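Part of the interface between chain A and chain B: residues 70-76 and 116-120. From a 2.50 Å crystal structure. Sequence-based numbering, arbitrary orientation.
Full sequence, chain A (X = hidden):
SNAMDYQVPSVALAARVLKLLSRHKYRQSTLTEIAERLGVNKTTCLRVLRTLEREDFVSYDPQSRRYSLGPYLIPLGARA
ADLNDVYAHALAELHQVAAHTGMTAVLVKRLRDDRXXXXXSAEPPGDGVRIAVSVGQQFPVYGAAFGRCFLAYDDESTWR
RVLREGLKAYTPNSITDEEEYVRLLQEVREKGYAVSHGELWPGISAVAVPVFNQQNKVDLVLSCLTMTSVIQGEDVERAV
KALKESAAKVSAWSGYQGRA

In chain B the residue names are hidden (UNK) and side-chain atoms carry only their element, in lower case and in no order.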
# COMPACT_ATOMS: atom_id res chain seq x y z
N GLY A 70 -12.51 3.27 0.16
CA GLY A 70 -12.95 2.84 -1.16
C GLY A 70 -11.93 1.99 -1.91
O GLY A 70 -10.75 1.98 -1.54
N PRO A 71 -12.36 1.31 -2.98
CA PRO A 71 -11.50 0.34 -3.66
C PRO A 71 -10.34 0.88 -4.51
O PRO A 71 -9.42 0.12 -4.79
CB PRO A 71 -12.48 -0.45 -4.53
CG PRO A 71 -13.60 0.52 -4.83
CD PRO A 71 -13.67 1.44 -3.63
N TYR A 72 -10.36 2.14 -4.89
CA TYR A 72 -9.27 2.71 -5.69
C TYR A 72 -7.95 2.74 -4.90
O TYR A 72 -6.86 2.66 -5.48
CB TYR A 72 -9.61 4.13 -6.21
CG TYR A 72 -9.09 4.40 -7.58
CD1 TYR A 72 -7.71 4.46 -7.83
CD2 TYR A 72 -9.96 4.55 -8.66
CE1 TYR A 72 -7.22 4.67 -9.11
CE2 TYR A 72 -9.48 4.77 -9.94
CZ TYR A 72 -8.11 4.84 -10.16
OH TYR A 72 -7.64 5.05 -11.43
N LEU A 73 -8.04 2.82 -3.58
CA LEU A 73 -6.83 2.80 -2.74
C LEU A 73 -6.04 1.47 -2.84
O LEU A 73 -4.84 1.43 -2.58
CB LEU A 73 -7.20 3.12 -1.29
CG LEU A 73 -7.94 4.47 -1.12
CD1 LEU A 73 -8.45 4.64 0.30
CD2 LEU A 73 -7.06 5.63 -1.54
N ILE A 74 -6.68 0.38 -3.25
CA ILE A 74 -5.99 -0.90 -3.33
C ILE A 74 -4.92 -0.93 -4.45
O ILE A 74 -3.77 -1.33 -4.19
CB ILE A 74 -6.98 -2.08 -3.39
CG1 ILE A 74 -7.82 -2.11 -2.11
CG2 ILE A 74 -6.25 -3.41 -3.54
CD1 ILE A 74 -9.13 -2.88 -2.24
N PRO A 75 -5.28 -0.54 -5.69
CA PRO A 75 -4.25 -0.52 -6.72
C PRO A 75 -3.28 0.63 -6.57
O PRO A 75 -2.15 0.47 -6.93
CB PRO A 75 -5.05 -0.43 -8.04
CG PRO A 75 -6.36 0.15 -7.63
CD PRO A 75 -6.63 -0.40 -6.28
N LEU A 76 -3.68 1.74 -6.00
CA LEU A 76 -2.70 2.79 -5.61
C LEU A 76 -1.63 2.30 -4.68
O LEU A 76 -0.45 2.60 -4.89
CB LEU A 76 -3.37 3.96 -4.91
CG LEU A 76 -4.25 4.83 -5.79
CD1 LEU A 76 -4.64 6.04 -4.98
CD2 LEU A 76 -3.55 5.23 -7.07
N UNK B 116 -13.79 0.65 -15.80
CA UNK B 116 -13.44 -0.42 -14.84
C UNK B 116 -11.96 -0.37 -14.58
O UNK B 116 -11.21 0.23 -15.37
c UNK B 116 -12.96 -2.28 -16.51
c UNK B 116 -15.30 -1.94 -15.67
c UNK B 116 -13.81 -1.85 -15.33
N UNK B 117 -11.54 -1.04 -13.52
CA UNK B 117 -10.15 -1.04 -13.09
C UNK B 117 -9.69 -2.40 -12.55
O UNK B 117 -10.39 -3.10 -11.82
c UNK B 117 -9.93 0.08 -12.05
c UNK B 117 -8.12 1.44 -10.82
c UNK B 117 -10.65 -0.23 -10.76
c UNK B 117 -8.43 0.32 -11.80
N UNK B 118 -8.47 -2.77 -12.91
CA UNK B 118 -7.78 -3.88 -12.27
C UNK B 118 -7.45 -3.52 -10.83
O UNK B 118 -6.64 -2.62 -10.59
c UNK B 118 -6.71 -5.01 -14.32
c UNK B 118 -6.51 -4.24 -13.04
o UNK B 118 -7.23 -7.31 -17.82
c UNK B 118 -7.05 -6.55 -16.66
c UNK B 118 -5.64 -5.23 -15.19
c UNK B 118 -8.13 -6.37 -15.79
c UNK B 118 -7.96 -5.61 -14.64
c UNK B 118 -5.81 -5.99 -16.35
N UNK B 119 -8.09 -4.21 -9.89
CA UNK B 119 -7.91 -3.99 -8.45
C UNK B 119 -6.67 -4.74 -7.93
O UNK B 119 -5.94 -4.24 -7.08
c UNK B 119 -10.07 -2.02 -7.49
c UNK B 119 -9.18 -4.45 -7.68
c UNK B 119 -8.94 -4.63 -6.19
c UNK B 119 -10.33 -3.45 -7.91
N UNK B 120 -6.48 -5.94 -8.45
CA UNK B 120 -5.34 -6.77 -8.10
C UNK B 120 -5.20 -7.96 -9.04
O UNK B 120 -6.09 -8.24 -9.84

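Position 116 of chain B carries three side-chain carbons, one atom bearing the other two, so the fork comes at the first carbon and nothing extends past it. That is valine. Val B116 stays out of reach of the chain A stretch.

Position 117 has four carbons, again forked at the first, but here one arm is two carbons long. The CA-to-CB bond points toward chain A, and the tip of the long arm lies over one face of the Tyr A72 ring, 3.7 Å from its centroid and 23° off the normal. A beta-branched four-carbon side chain is isoleucine. Both chi angles of Ile B117 are t, an extended form that carries CD1 to 3.5 Å from Tyr A72 CZ, a CH-pi contact, while the same CD1 lies 3.9 Å from Pro A75 CG. One methyl thus serves an aromatic face and a proline ring together. The Tyr A72 OH is hydrogen-bonded elsewhere in the structure.

Position 118 shows one carbon leading to a six-carbon ring that bears an oxygen. The end of this side chain leads away; its closest approach is CB, 6.5 Å from Pro A75 CB. The backbone contributes instead, the O of position 118 lying 3.7 Å from Pro A75 CB. The residue is tyrosine.

Position 119 repeats the pattern of four carbons forked at the first, with one arm of two, and meets Pro A71, Ile A74 and Pro A75. It too is isoleucine. With both chi angles m, Ile B119 brings CD1 to 3.5 Å from Pro A71 O and to 4.0 Å from Pro A75 CD; CG2 lies 4.0 Å from Ile A74 CG2. More of its surface is covered than that of any other residue in the two stretches.

Position 120 has no side-chain atoms and is glycine. Gly B120 makes no close contact, although an ideal CB here would lie 5.0 Å from Ile A74 CG2.

The contact works by packing, without a hydrogen bond between the stretches. On chain A, a type I turn from Gly A70 to Leu A73 leads into a helix, with Ile A74 N hydrogen-bonded to Pro A71 O at 3.2 Å. Pro A75 and Ile B119 have the closest CA atoms, 5.3 Å apart. The Pro A75 ring meets both isoleucines, CG facing Ile B117 CD1 and CD facing Ile B119 CD1. The rule is compact: two branched side chains on a strand, in different rotamers, fit a turn and the helix that follows, which offer prolines, an isoleucine and a tyrosine face.

Chain B 116-120: VIYIG
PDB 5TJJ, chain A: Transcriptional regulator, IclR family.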